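Local coordinates for protein pectinesterase inhibitor (Actinidia chinensis, PDB 1XG2) that inhibits pectin methylesterase by forming a protein-protein complex with it, and may take part in regulating fruit ripening, at residues 34-38 / 146-150; 55-59 / 126-130. One frame throughout, in Å; residues are numbered along the deposited sequence.

Interaction 1 of 2, residues 34-38 / 146-150; sequences LKGLG and ISNLL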
ATOM      1  N   LEU B  34      -1.606   1.156 -29.725  1.00 18.47           N
ATOM      2  CA  LEU B  34      -1.230   1.252 -28.316  1.00 17.94           C
ATOM      3  C   LEU B  34      -1.699   0.031 -27.541  1.00 17.31           C
ATOM      4  O   LEU B  34      -0.958  -0.501 -26.740  1.00 15.95           O
ATOM      5  CB  LEU B  34      -1.766   2.531 -27.650  1.00 18.46           C
ATOM      6  CG  LEU B  34      -0.864   3.758 -27.660  1.00 19.90           C
ATOM      7  CD1 LEU B  34      -1.568   4.955 -26.999  1.00 19.08           C
ATOM      8  CD2 LEU B  34       0.488   3.485 -26.996  1.00 19.43           C
ATOM      9  N   LYS B  35      -2.930  -0.421 -27.781  1.00 17.12           N
ATOM     10  CA  LYS B  35      -3.444  -1.591 -27.070  1.00 17.56           C
ATOM     11  C   LYS B  35      -2.617  -2.828 -27.358  1.00 16.34           C
ATOM     12  O   LYS B  35      -2.320  -3.606 -26.464  1.00 15.71           O
ATOM     13  CB  LYS B  35      -4.911  -1.874 -27.432  1.00 18.46           C
ATOM     14  CG  LYS B  35      -5.910  -1.068 -26.634  1.00 22.04           C
ATOM     15  CD  LYS B  35      -7.348  -1.612 -26.801  1.00 26.85           C
ATOM     16  CE  LYS B  35      -8.260  -1.214 -25.623  1.00 29.13           C
ATOM     17  NZ  LYS B  35      -9.273  -2.260 -25.306  1.00 28.89           N
ATOM     18  N   GLY B  36      -2.283  -3.030 -28.622  1.00 15.89           N
ATOM     19  CA  GLY B  36      -1.444  -4.144 -29.020  1.00 15.37           C
ATOM     20  C   GLY B  36      -0.064  -4.124 -28.375  1.00 14.65           C
ATOM     21  O   GLY B  36       0.408  -5.159 -27.929  1.00 13.94           O
ATOM     22  N   LEU B  37       0.570  -2.954 -28.320  1.00 14.04           N
ATOM     23  CA  LEU B  37       1.877  -2.825 -27.668  1.00 14.45           C
ATOM     24  C   LEU B  37       1.721  -3.114 -26.186  1.00 14.70           C
ATOM     25  O   LEU B  37       2.560  -3.789 -25.608  1.00 14.89           O
ATOM     26  CB  LEU B  37       2.476  -1.436 -27.901  1.00 14.48           C
ATOM     27  CG  LEU B  37       2.783  -1.125 -29.368  1.00 14.29           C
ATOM     28  CD1 LEU B  37       3.154   0.334 -29.537  1.00 14.58           C
ATOM     29  CD2 LEU B  37       3.888  -2.027 -29.895  1.00 15.15           C
ATOM     30  N   GLY B  38       0.607  -2.655 -25.600  1.00 15.02           N
ATOM     31  CA  GLY B  38       0.263  -2.927 -24.209  1.00 14.82           C
ATOM     32  C   GLY B  38       0.184  -4.405 -23.864  1.00 14.80           C
ATOM     33  O   GLY B  38       0.804  -4.854 -22.905  1.00 14.29           O
ATOM     34  N   ILE B 146       2.340   2.962 -21.251  1.00 10.89           N
ATOM     35  CA  ILE B 146       1.312   2.721 -22.237  1.00 11.20           C
ATOM     36  C   ILE B 146      -0.062   2.989 -21.599  1.00 11.38           C
ATOM     37  O   ILE B 146      -0.922   3.618 -22.221  1.00 11.65           O
ATOM     38  CB  ILE B 146       1.450   1.293 -22.804  1.00 11.04           C
ATOM     39  CG1 ILE B 146       2.702   1.186 -23.684  1.00 10.96           C
ATOM     40  CG2 ILE B 146       0.246   0.909 -23.634  1.00 12.18           C
ATOM     41  CD1 ILE B 146       3.011  -0.227 -24.120  1.00 10.77           C
ATOM     42  N   SER B 147      -0.251   2.567 -20.348  1.00 11.64           N
ATOM     43  CA  SER B 147      -1.537   2.801 -19.660  1.00 12.10           C
ATOM     44  C   SER B 147      -1.865   4.301 -19.554  1.00 12.78           C
ATOM     45  O   SER B 147      -3.048   4.679 -19.541  1.00 13.12           O
ATOM     46  CB  SER B 147      -1.577   2.149 -18.263  1.00 11.29           C
ATOM     47  OG  SER B 147      -0.854   2.914 -17.292  1.00 12.04           O
ATOM     48  N   ASN B 148      -0.843   5.150 -19.466  1.00 12.63           N
ATOM     49  CA  ASN B 148      -1.073   6.591 -19.379  1.00 13.36           C
ATOM     50  C   ASN B 148      -1.264   7.250 -20.748  1.00 13.99           C
ATOM     51  O   ASN B 148      -1.886   8.293 -20.833  1.00 13.88           O
ATOM     52  CB  ASN B 148       0.041   7.303 -18.602  1.00 13.33           C
ATOM     53  CG  ASN B 148       0.156   6.822 -17.153  1.00 13.76           C
ATOM     54  OD1 ASN B 148      -0.827   6.360 -16.555  1.00 16.77           O
ATOM     55  ND2 ASN B 148       1.345   6.917 -16.593  1.00 11.39           N
ATOM     56  N   LEU B 149      -0.730   6.646 -21.803  1.00 14.44           N
ATOM     57  CA  LEU B 149      -0.927   7.148 -23.165  1.00 15.50           C
ATOM     58  C   LEU B 149      -2.306   6.782 -23.737  1.00 16.68           C
ATOM     59  O   LEU B 149      -2.824   7.490 -24.601  1.00 16.56           O
ATOM     60  CB  LEU B 149       0.149   6.612 -24.107  1.00 15.01           C
ATOM     61  CG  LEU B 149       1.579   7.082 -23.877  1.00 15.59           C
ATOM     62  CD1 LEU B 149       2.509   6.282 -24.777  1.00 15.54           C
ATOM     63  CD2 LEU B 149       1.708   8.578 -24.132  1.00 16.22           C
ATOM     64  N   LEU B 150      -2.881   5.676 -23.281  1.00 17.60           N
ATOM     65  CA  LEU B 150      -4.184   5.232 -23.782  1.00 19.60           C
ATOM     66  C   LEU B 150      -5.251   6.260 -23.393  1.00 22.18           C
ATOM     67  O   LEU B 150      -5.123   6.883 -22.337  1.00 22.37           O
ATOM     68  CB  LEU B 150      -4.530   3.846 -23.230  1.00 18.77           C
ATOM     69  CG  LEU B 150      -3.809   2.724 -23.983  1.00 18.06           C
ATOM     70  CD1 LEU B 150      -3.639   1.484 -23.110  1.00 17.81           C
ATOM     71  CD2 LEU B 150      -4.542   2.389 -25.253  1.00 17.38           C
TER
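Leu34, in the first turn of helix 34-60, meets Ile146 and Leu149 of the last turn of helix 127-149 and Leu150 just beyond it. Its CB lies 3.7 Å from Leu150 CD2. Farther out, Leu34 CD1 settles 3.7 Å from Leu149 CB and equally near that residue's carbonyl oxygen, while CD2 of Leu34 approaches Leu149 CD1 at 4.1 Å and also faces Ile146 CG2 at 4.2 Å. Leucine suits this place because its fork straddles Leu149, whose side chain crosses it at about a right angle. Ile146 answers from the other helix. Its chi1 of -70° puts CG1 beside the backbone N and CG2 anti to it, which brings CG2 within 3.6 Å of Leu34 O and CD1 to 3.7 Å from Gly38 N. Gly38 suits the close approach, since a CB there would sit tight against Ile146 CG2. Leu150, where the chain leaves helical geometry, brings CD2 4.0 Å from Lys35 CG, the side chains roughly perpendicular; the lysine ammonium hydrogen-bonds Leu93 O. Ile9 of helix 4-9 touches Leu37, Ile146 and Leu149, and Tyr98 packs on Leu150. Such interlocking of apolar side chains is typical of antiparallel helices in a four-helix bundle, here at its partly buried end.

Interaction 2 of 2, residues 55-59 / 126-130; sequences IIASL and PTQLH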
ATOM      1  N   ILE B  55      13.791 -18.567 -10.107  1.00 15.77           N
ATOM      2  CA  ILE B  55      15.096 -18.171  -9.595  1.00 15.79           C
ATOM      3  C   ILE B  55      15.066 -18.082  -8.071  1.00 15.16           C
ATOM      4  O   ILE B  55      15.976 -18.564  -7.395  1.00 14.07           O
ATOM      5  CB  ILE B  55      15.552 -16.835 -10.205  1.00 15.34           C
ATOM      6  CG1 ILE B  55      15.932 -17.058 -11.670  1.00 17.01           C
ATOM      7  CG2 ILE B  55      16.720 -16.241  -9.390  1.00 17.00           C
ATOM      8  CD1 ILE B  55      16.145 -15.769 -12.463  1.00 18.23           C
ATOM      9  N   ILE B  56      14.015 -17.479  -7.529  1.00 15.05           N
ATOM     10  CA  ILE B  56      13.885 -17.356  -6.078  1.00 15.33           C
ATOM     11  C   ILE B  56      13.734 -18.730  -5.433  1.00 15.85           C
ATOM     12  O   ILE B  56      14.363 -19.006  -4.422  1.00 16.85           O
ATOM     13  CB  ILE B  56      12.698 -16.430  -5.699  1.00 14.93           C
ATOM     14  CG1 ILE B  56      12.980 -15.001  -6.176  1.00 15.44           C
ATOM     15  CG2 ILE B  56      12.493 -16.420  -4.213  1.00 14.74           C
ATOM     16  CD1 ILE B  56      11.705 -14.155  -6.367  1.00 15.75           C
ATOM     17  N   ALA B  57      12.908 -19.585  -6.017  1.00 16.63           N
ATOM     18  CA  ALA B  57      12.731 -20.938  -5.492  1.00 17.43           C
ATOM     19  C   ALA B  57      14.096 -21.653  -5.444  1.00 17.86           C
ATOM     20  O   ALA B  57      14.434 -22.316  -4.456  1.00 17.83           O
ATOM     21  CB  ALA B  57      11.749 -21.692  -6.335  1.00 17.32           C
ATOM     22  N   SER B  58      14.901 -21.452  -6.482  1.00 18.30           N
ATOM     23  CA  SER B  58      16.216 -22.094  -6.576  1.00 18.85           C
ATOM     24  C   SER B  58      17.183 -21.559  -5.512  1.00 19.22           C
ATOM     25  O   SER B  58      17.894 -22.338  -4.875  1.00 19.18           O
ATOM     26  CB  SER B  58      16.774 -21.944  -8.008  1.00 19.08           C
ATOM     27  OG  SER B  58      17.987 -22.654  -8.196  1.00 20.53           O
ATOM     28  N   LEU B  59      17.176 -20.243  -5.279  1.00 19.24           N
ATOM     29  CA  LEU B  59      18.000 -19.625  -4.237  1.00 19.72           C
ATOM     30  C   LEU B  59      17.629 -20.094  -2.824  1.00 20.78           C
ATOM     31  O   LEU B  59      18.510 -20.317  -1.991  1.00 20.64           O
ATOM     32  CB  LEU B  59      17.903 -18.095  -4.316  1.00 19.36           C
ATOM     33  CG  LEU B  59      18.535 -17.476  -5.566  1.00 19.45           C
ATOM     34  CD1 LEU B  59      18.132 -16.019  -5.748  1.00 20.63           C
ATOM     35  CD2 LEU B  59      20.050 -17.594  -5.505  1.00 19.20           C
ATOM     36  N   PRO B 126      21.533 -11.538  -3.584  1.00 18.97           N
ATOM     37  CA  PRO B 126      22.305 -12.050  -4.718  1.00 19.14           C
ATOM     38  C   PRO B 126      22.147 -11.134  -5.926  1.00 19.36           C
ATOM     39  O   PRO B 126      21.041 -10.665  -6.204  1.00 18.39           O
ATOM     40  CB  PRO B 126      21.688 -13.418  -4.984  1.00 19.13           C
ATOM     41  CG  PRO B 126      20.941 -13.753  -3.769  1.00 19.93           C
ATOM     42  CD  PRO B 126      20.478 -12.475  -3.177  1.00 19.32           C
ATOM     43  N   THR B 127      23.256 -10.857  -6.602  1.00 19.27           N
ATOM     44  CA  THR B 127      23.254 -10.044  -7.811  1.00 19.32           C
ATOM     45  C   THR B 127      22.205 -10.490  -8.818  1.00 18.46           C
ATOM     46  O   THR B 127      21.528  -9.650  -9.399  1.00 18.48           O
ATOM     47  CB  THR B 127      24.641 -10.068  -8.465  1.00 19.51           C
ATOM     48  OG1 THR B 127      25.582  -9.471  -7.566  1.00 21.53           O
ATOM     49  CG2 THR B 127      24.673  -9.155  -9.684  1.00 20.93           C
ATOM     50  N   GLN B 128      22.072 -11.802  -9.012  1.00 17.75           N
ATOM     51  CA  GLN B 128      21.085 -12.378  -9.934  1.00 17.78           C
ATOM     52  C   GLN B 128      19.664 -11.874  -9.642  1.00 16.80           C
ATOM     53  O   GLN B 128      18.888 -11.575 -10.554  1.00 16.69           O
ATOM     54  CB  GLN B 128      21.088 -13.908  -9.826  1.00 18.28           C
ATOM     55  CG  GLN B 128      20.231 -14.592 -10.879  1.00 20.08           C
ATOM     56  CD  GLN B 128      20.192 -16.117 -10.800  1.00 22.04           C
ATOM     57  OE1 GLN B 128      19.877 -16.755 -11.803  1.00 25.47           O
ATOM     58  NE2 GLN B 128      20.466 -16.695  -9.631  1.00 22.27           N
ATOM     59  N   LEU B 129      19.317 -11.829  -8.365  1.00 16.40           N
ATOM     60  CA  LEU B 129      17.983 -11.403  -7.957  1.00 15.37           C
ATOM     61  C   LEU B 129      17.855  -9.884  -8.052  1.00 15.18           C
ATOM     62  O   LEU B 129      16.816  -9.375  -8.461  1.00 15.17           O
ATOM     63  CB  LEU B 129      17.694 -11.898  -6.545  1.00 15.14           C
ATOM     64  CG  LEU B 129      16.315 -11.592  -5.964  1.00 15.77           C
ATOM     65  CD1 LEU B 129      15.225 -12.094  -6.878  1.00 16.03           C
ATOM     66  CD2 LEU B 129      16.212 -12.227  -4.580  1.00 16.37           C
ATOM     67  N   HIS B 130      18.892  -9.154  -7.651  1.00 14.97           N
ATOM     68  CA  HIS B 130      18.883  -7.703  -7.803  1.00 15.40           C
ATOM     69  C   HIS B 130      18.600  -7.343  -9.271  1.00 15.60           C
ATOM     70  O   HIS B 130      17.742  -6.516  -9.552  1.00 14.25           O
ATOM     71  CB  HIS B 130      20.188  -7.079  -7.286  1.00 16.04           C
ATOM     72  CG  HIS B 130      20.307  -5.615  -7.560  1.00 18.07           C
ATOM     73  ND1 HIS B 130      19.326  -4.712  -7.211  1.00 21.15           N
ATOM     74  CD2 HIS B 130      21.285  -4.894  -8.161  1.00 21.54           C
ATOM     75  CE1 HIS B 130      19.698  -3.498  -7.578  1.00 22.09           C
ATOM     76  NE2 HIS B 130      20.882  -3.580  -8.157  1.00 20.44           N
TER
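At an end of the inhibitor's four-helix bundle, the last turns of helix 34-60 pack against the start of helix 127-149, joined by apolar contacts and the amide of Gln128. The side chains of Ile55 and Gln128 point at each other between the two helices. Ile55 CG2 lies 3.7 Å from Gln128 CD and nearly as close to NE2, while CD1 of Ile55 stands 3.9 Å from Gln128 OE1. Gln128 gets there because its CG is anti to the backbone N (chi1 -172°) and the chain stays extended beyond it. Glutamine suits this exposed border: its long, uncharged chain lets the amide reach across and pack on aliphatic carbon. Shortened to an alanine, Ile55 would lose CG1, CG2 and CD1, which would probably leave the amide of Gln128 with only Leu59 CD2 near NE2 and freer to turn. Deeper in, Ile56 CG1 meets Leu129 CD1 at 3.7 Å, two buried branched side chains in contact. One turn on from Ile55, Leu59 CD1 touches Pro126 CG at 4.1 Å and Leu129 CB at 4.2 Å. Proline is tolerated at the N-cap, where no helical N-H is required of it, and its ring adds apolar surface. Tyr72 of helix 66-95 packs on both Leu59 and Pro126, and Cys75, disulfide-bonded to Cys115, touches Ile56. Aliphatic side chains from two antiparallel helices meeting inside, as Ile56 and Leu129 do, are typical of a four-helix bundle.

How the interactions relate
From the N terminus, the chain passes through helices 4-9 and 16-24 before helix 34-60 begins with the first segment of interaction 1 and nears its end with that of interaction 2. Helices 66-95 and 98-118 follow, and the chain returns at 126-130, where interaction 2 closes a loop holding both of them. Helix 127-149 then runs back to 146-150, closing the wider loop of interaction 1, within which the smaller one lies. The same two helices are thus tied near both ends, start to finish and finish to start, as their antiparallel course requires. The centres of interaction 1 and interaction 2 are about 31 Å apart, on opposite sides of the chain's centre.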